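Local coordinates for endoglucanase, glycoside hydrolase family 5 protein (Cytophaga hutchinsonii, PDB 5IHS), which probably hydrolyses internal beta-1,4-glucosidic bonds of cellulose, as an endoglucanase with a TIM-barrel fold, at residues Val120-His125 with Ile153-Tyr158; Thr188-Val193 with Asn214-Leu219. One frame throughout, in Å; residues are numbered along the deposited sequence.

Contact 1: residues Val120-His125 with Ile153-Tyr158; sequences VIIDYH and IIYEVY
Asp123 OD2 is gripped by one short hydrogen bond, from His125 ND1 2.6 Å away, and more weakly by a long ion pair with Arg85. The histidine N-H meets the syn lone pair of OD2, and the carboxylate lies close to the imidazole plane, at its edge. Asp123 holds CG anti to its backbone N (chi1 160°). Glu156 does likewise and continues as an extended chain, so the two acids lie side by side, their carboxylates stacked with planes 25° apart and Asp123 OD1 3.8 Å from Glu156 OE1. Arg85 forms a salt bridge with Glu156 OE1, while Thr247 bonds to OE2. OE1 also sits 3.3 Å from Ile121 CG2.

The acids stand on two parallel barrel strands, joined through helix 133-147 in a beta-alpha-beta crossover. Tyr124 N points almost straight at Glu156 O (2.9 Å, 176°), and Ile122 N reaches Ile154 O nearly along its C=O axis. On the opposite face Val120, Ile122, Ile153 and Tyr155 turn toward the helices. There Ile122 CD1 meets Ile153 CG2 at 3.9 Å, and Ile153 CG2 also stands over one face of the Tyr155 ring, offset toward its rim. The branched residues fill this layer without polar needs of their own, while the Tyr155 hydroxyl bonds to Asp186. Two buried acids so close would repel if both were ionised; Arg85 probably offsets this, though a proton might still be favoured on one.

Contact 2: residues Thr188-Val193 with Asn214-Leu219; sequences TNIIVV and NIMYTL
Asn214 ND2 donates to Thr188 O at 2.8 Å, in the carbonyl plane and on a lone pair, with that oxygen close to the amide plane. The backbone O of Asn214, in turn, accepts Ile191 N at 3.1 Å. Next come Met216 N to Ile191 O and Val193 N to Met216 O, both 2.9 Å, in the parallel register of neighbouring barrel strands.

On one face Met216, bent at chi3 (82°), lays SD 3.7 Å from Ile190 CG2, and Val192 CG1 meets Thr218 OG1 at 3.3 Å, the two side chains crossing at about a right angle. On the other, Val193 CG2 touches Ile215 CG2 at 3.9 Å, and both residues pack on helix 167-185.

Further out, Asn214 OD1 takes Val37 N of strand 35-38, whose hairpin also packs on Ile190 and Met216. Asparagine suits this place because its amide can both give and accept, and because it tolerates the left-handed backbone here (phi 60°, psi 47°). An alanine here would remove both amide bonds and would probably loosen the strand start from Thr188 and the hairpin. Branched and sulphur-bearing chains thus pack the strands, while the Asn214 amide supplies the polar tie where strand 215-221 begins.

Both contacts are buried and belong to one closed eight-stranded barrel: contact 1 pairs its third and fourth strands, contact 2 its fifth and sixth, with centres about 9 Å apart. The fourth and fifth strands join them, Tyr155 O lying 2.7 Å from Val192 N and Tyr155 N 3.0 Å from Ile190 O, both probable hydrogen bonds. Asp186 binds both Tyr155 OH and Asn189 ND2, and Thr247 bonds to Glu156 while touching Val192 and Thr218. The chemistry of the two contacts differs with place: contact 1 carries charge near the C-terminal strand ends, where TIM barrels keep their active sites, whereas contact 2 is largely apolar, with a neutral amide at the other end.

Contact 1: residues Val120-His125 with Ile153-Tyr158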
loop_
_atom_site.group_PDB
_atom_site.type_symbol
_atom_site.label_atom_id
_atom_site.label_comp_id
_atom_site.label_asym_id
_atom_site.label_seq_id
_atom_site.Cartn_x
_atom_site.Cartn_y
_atom_site.Cartn_z
ATOM N N VAL A 120 7.115 5.230 0.861
ATOM C CA VAL A 120 6.957 3.999 1.625
ATOM C C VAL A 120 5.645 4.052 2.394
ATOM O O VAL A 120 5.344 5.060 3.049
ATOM C CB VAL A 120 8.160 3.725 2.557
ATOM C CG1 VAL A 120 8.414 4.876 3.514
ATOM C CG2 VAL A 120 7.970 2.412 3.316
ATOM N N ILE A 121 4.878 2.965 2.311
ATOM C CA ILE A 121 3.639 2.804 3.062
ATOM C C ILE A 121 3.921 1.960 4.295
ATOM O O ILE A 121 4.405 0.829 4.183
ATOM C CB ILE A 121 2.553 2.139 2.209
ATOM C CG1 ILE A 121 2.233 2.967 0.965
ATOM C CG2 ILE A 121 1.297 1.918 3.042
ATOM C CD1 ILE A 121 1.455 2.206 -0.080
ATOM N N ILE A 122 3.587 2.514 5.460
ATOM C CA ILE A 122 3.644 1.799 6.728
ATOM C C ILE A 122 2.253 1.210 6.941
ATOM O O ILE A 122 1.327 1.931 7.311
ATOM C CB ILE A 122 4.043 2.726 7.880
ATOM C CG1 ILE A 122 5.438 3.317 7.654
ATOM C CG2 ILE A 122 3.969 1.985 9.220
ATOM C CD1 ILE A 122 5.810 4.387 8.647
ATOM N N ASP A 123 2.100 -0.101 6.683
ATOM C CA ASP A 123 0.808 -0.791 6.695
ATOM C C ASP A 123 0.634 -1.622 7.965
ATOM O O ASP A 123 1.376 -2.585 8.212
ATOM C CB ASP A 123 0.709 -1.656 5.436
ATOM C CG ASP A 123 -0.322 -2.778 5.507
ATOM O OD1 ASP A 123 -1.388 -2.629 6.136
ATOM O OD2 ASP A 123 -0.021 -3.833 4.852
ATOM N N TYR A 124 -0.361 -1.240 8.766
ATOM C CA TYR A 124 -0.803 -1.996 9.937
ATOM C C TYR A 124 -1.681 -3.119 9.400
ATOM O O TYR A 124 -2.873 -2.938 9.137
ATOM C CB TYR A 124 -1.547 -1.060 10.878
ATOM C CG TYR A 124 -1.668 -1.526 12.308
ATOM C CD1 TYR A 124 -0.556 -1.524 13.151
ATOM C CD2 TYR A 124 -2.876 -1.947 12.834
ATOM C CE1 TYR A 124 -0.649 -1.933 14.466
ATOM C CE2 TYR A 124 -2.975 -2.355 14.160
ATOM C CZ TYR A 124 -1.855 -2.348 14.966
ATOM O OH TYR A 124 -1.911 -2.746 16.282
ATOM N N HIS A 125 -1.062 -4.283 9.199
ATOM C CA HIS A 125 -1.640 -5.333 8.362
ATOM C C HIS A 125 -2.536 -6.225 9.216
ATOM O O HIS A 125 -2.205 -7.357 9.572
ATOM C CB HIS A 125 -0.548 -6.097 7.625
ATOM C CG HIS A 125 -1.045 -6.800 6.407
ATOM N ND1 HIS A 125 -1.227 -6.154 5.204
ATOM C CD2 HIS A 125 -1.406 -8.092 6.213
ATOM C CE1 HIS A 125 -1.659 -7.026 4.313
ATOM N NE2 HIS A 125 -1.787 -8.207 4.899
ATOM N N ILE A 153 6.856 9.273 3.717
ATOM C CA ILE A 153 5.999 8.415 4.537
ATOM C C ILE A 153 4.535 8.538 4.132
ATOM O O ILE A 153 3.992 9.644 4.054
ATOM C CB ILE A 153 6.137 8.791 6.021
ATOM C CG1 ILE A 153 7.605 8.903 6.471
ATOM C CG2 ILE A 153 5.297 7.846 6.888
ATOM C CD1 ILE A 153 8.370 7.631 6.382
ATOM N N ILE A 154 3.883 7.385 3.982
ATOM C CA ILE A 154 2.434 7.240 3.862
ATOM C C ILE A 154 2.008 6.229 4.926
ATOM O O ILE A 154 2.623 5.166 5.051
ATOM C CB ILE A 154 2.055 6.726 2.455
ATOM C CG1 ILE A 154 2.536 7.703 1.371
ATOM C CG2 ILE A 154 0.552 6.475 2.352
ATOM C CD1 ILE A 154 2.567 7.096 -0.018
ATOM N N TYR A 155 0.989 6.568 5.720
ATOM C CA TYR A 155 0.506 5.676 6.767
ATOM C C TYR A 155 -0.738 4.935 6.293
ATOM O O TYR A 155 -1.616 5.532 5.669
ATOM C CB TYR A 155 0.150 6.454 8.033
ATOM C CG TYR A 155 1.267 7.305 8.579
ATOM C CD1 TYR A 155 2.204 6.784 9.454
ATOM C CD2 TYR A 155 1.378 8.639 8.229
ATOM C CE1 TYR A 155 3.222 7.572 9.965
ATOM C CE2 TYR A 155 2.392 9.438 8.738
ATOM C CZ TYR A 155 3.308 8.900 9.604
ATOM O OH TYR A 155 4.337 9.661 10.116
ATOM N N GLU A 156 -0.844 3.646 6.625
ATOM C CA GLU A 156 -2.011 2.824 6.294
ATOM C C GLU A 156 -2.450 2.144 7.591
ATOM O O GLU A 156 -1.826 1.192 8.063
ATOM C CB GLU A 156 -1.674 1.846 5.172
ATOM C CG GLU A 156 -2.817 0.899 4.842
ATOM C CD GLU A 156 -2.509 -0.064 3.712
ATOM O OE1 GLU A 156 -1.348 -0.121 3.246
ATOM O OE2 GLU A 156 -3.463 -0.771 3.275
ATOM N N VAL A 157 -3.524 2.667 8.195
ATOM C CA VAL A 157 -3.825 2.356 9.595
ATOM C C VAL A 157 -4.624 1.081 9.825
ATOM O O VAL A 157 -4.696 0.617 10.971
ATOM C CB VAL A 157 -4.522 3.541 10.295
ATOM C CG1 VAL A 157 -3.607 4.766 10.292
ATOM C CG2 VAL A 157 -5.875 3.861 9.669
ATOM N N TYR A 158 -5.211 0.493 8.786
ATOM C CA TYR A 158 -6.062 -0.692 8.976
ATOM C C TYR A 158 -6.202 -1.397 7.618
ATOM O O TYR A 158 -7.148 -1.129 6.878
ATOM C CB TYR A 158 -7.422 -0.277 9.524
ATOM C CG TYR A 158 -8.332 -1.385 10.027
ATOM C CD1 TYR A 158 -8.113 -2.718 9.707
ATOM C CD2 TYR A 158 -9.426 -1.076 10.829
ATOM C CE1 TYR A 158 -8.967 -3.709 10.167
ATOM C CE2 TYR A 158 -10.279 -2.056 11.293
ATOM C CZ TYR A 158 -10.045 -3.372 10.958
ATOM O OH TYR A 158 -10.869 -4.387 11.390
#

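Contact 2: residues Thr188-Val193 with Asn214-Leu219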
loop_
_atom_site.group_PDB
_atom_site.type_symbol
_atom_site.label_atom_id
_atom_site.label_comp_id
_atom_site.label_asym_id
_atom_site.label_seq_id
_atom_site.Cartn_x
_atom_site.Cartn_y
_atom_site.Cartn_z
ATOM N N THR A 188 1.042 16.592 7.943
ATOM C CA THR A 188 0.466 16.536 6.598
ATOM C C THR A 188 0.654 15.256 5.799
ATOM O O THR A 188 -0.009 15.125 4.765
ATOM C CB THR A 188 0.963 17.696 5.722
ATOM O OG1 THR A 188 2.369 17.566 5.499
ATOM C CG2 THR A 188 0.652 19.040 6.365
ATOM N N ASN A 189 1.511 14.316 6.200
ATOM C CA ASN A 189 1.671 13.145 5.345
ATOM C C ASN A 189 0.352 12.374 5.244
ATOM O O ASN A 189 -0.487 12.390 6.151
ATOM C CB ASN A 189 2.800 12.251 5.842
ATOM C CG ASN A 189 4.178 12.815 5.513
ATOM O OD1 ASN A 189 4.371 13.501 4.489
ATOM N ND2 ASN A 189 5.146 12.526 6.369
ATOM N N ILE A 190 0.171 11.702 4.110
ATOM C CA ILE A 190 -1.086 11.036 3.810
ATOM C C ILE A 190 -1.325 9.859 4.746
ATOM O O ILE A 190 -0.413 9.083 5.060
ATOM C CB ILE A 190 -1.093 10.615 2.332
ATOM C CG1 ILE A 190 -1.152 11.863 1.436
ATOM C CG2 ILE A 190 -2.271 9.670 2.032
ATOM C CD1 ILE A 190 -1.067 11.598 -0.032
ATOM N N ILE A 191 -2.583 9.709 5.154
ATOM C CA ILE A 191 -3.055 8.564 5.915
ATOM C C ILE A 191 -4.160 7.895 5.105
ATOM O O ILE A 191 -5.121 8.561 4.696
ATOM C CB ILE A 191 -3.567 8.988 7.304
ATOM C CG1 ILE A 191 -2.477 9.728 8.091
ATOM C CG2 ILE A 191 -4.072 7.780 8.061
ATOM C CD1 ILE A 191 -2.998 10.430 9.340
ATOM N N VAL A 192 -4.016 6.585 4.880
ATOM C CA VAL A 192 -4.950 5.794 4.081
ATOM C C VAL A 192 -5.719 4.884 5.030
ATOM O O VAL A 192 -5.111 4.187 5.853
ATOM C CB VAL A 192 -4.229 4.953 3.010
ATOM C CG1 VAL A 192 -5.243 4.282 2.099
ATOM C CG2 VAL A 192 -3.215 5.788 2.208
ATOM N N VAL A 193 -7.049 4.873 4.902
ATOM C CA VAL A 193 -7.940 4.177 5.823
ATOM C C VAL A 193 -8.705 3.071 5.098
ATOM O O VAL A 193 -9.395 3.329 4.101
ATOM C CB VAL A 193 -8.926 5.156 6.486
ATOM C CG1 VAL A 193 -9.830 4.410 7.468
ATOM C CG2 VAL A 193 -8.189 6.302 7.172
ATOM N N ASN A 214 -5.795 15.403 4.139
ATOM C CA ASN A 214 -4.866 14.415 3.577
ATOM C C ASN A 214 -5.174 12.983 4.017
ATOM O O ASN A 214 -4.274 12.209 4.356
ATOM C CB ASN A 214 -3.418 14.819 3.845
ATOM C CG ASN A 214 -3.064 16.111 3.161
ATOM O OD1 ASN A 214 -3.817 16.606 2.320
ATOM N ND2 ASN A 214 -1.925 16.672 3.517
ATOM N N ILE A 215 -6.461 12.622 3.932
ATOM C CA ILE A 215 -6.949 11.262 4.153
ATOM C C ILE A 215 -7.369 10.662 2.813
ATOM O O ILE A 215 -8.047 11.316 2.007
ATOM C CB ILE A 215 -8.136 11.239 5.140
ATOM C CG1 ILE A 215 -7.816 11.988 6.434
ATOM C CG2 ILE A 215 -8.572 9.796 5.430
ATOM C CD1 ILE A 215 -6.615 11.464 7.197
ATOM N N MET A 216 -6.966 9.416 2.581
ATOM C CA MET A 216 -7.418 8.621 1.450
ATOM C C MET A 216 -8.018 7.324 1.968
ATOM O O MET A 216 -7.869 6.972 3.141
ATOM C CB MET A 216 -6.255 8.321 0.493
ATOM C CG MET A 216 -5.541 9.570 -0.004
ATOM S SD MET A 216 -4.153 9.242 -1.105
ATOM C CE MET A 216 -5.005 9.013 -2.655
ATOM N N TYR A 217 -8.668 6.585 1.068
ATOM C CA TYR A 217 -9.406 5.380 1.431
ATOM C C TYR A 217 -8.950 4.208 0.579
ATOM O O TYR A 217 -8.710 4.345 -0.626
ATOM C CB TYR A 217 -10.926 5.624 1.314
ATOM C CG TYR A 217 -11.328 6.812 2.161
ATOM C CD1 TYR A 217 -11.245 8.089 1.653
ATOM C CD2 TYR A 217 -11.716 6.662 3.483
ATOM C CE1 TYR A 217 -11.547 9.194 2.431
ATOM C CE2 TYR A 217 -12.036 7.754 4.269
ATOM C CZ TYR A 217 -11.945 9.022 3.739
ATOM O OH TYR A 217 -12.256 10.109 4.527
ATOM N N THR A 218 -8.827 3.055 1.221
ATOM C CA THR A 218 -8.273 1.872 0.583
ATOM C C THR A 218 -9.272 1.169 -0.321
ATOM O O THR A 218 -10.407 0.904 0.081
ATOM C CB THR A 218 -7.848 0.880 1.660
ATOM O OG1 THR A 218 -7.074 1.585 2.628
ATOM C CG2 THR A 218 -7.049 -0.268 1.068
ATOM N N LEU A 219 -8.786 0.764 -1.500
ATOM C CA LEU A 219 -9.458 -0.184 -2.375
ATOM C C LEU A 219 -8.501 -1.340 -2.653
ATOM O O LEU A 219 -7.368 -1.112 -3.089
ATOM C CB LEU A 219 -9.838 0.482 -3.699
ATOM C CG LEU A 219 -10.508 -0.417 -4.735
ATOM C CD1 LEU A 219 -11.865 -0.863 -4.246
ATOM C CD2 LEU A 219 -10.615 0.305 -6.065
#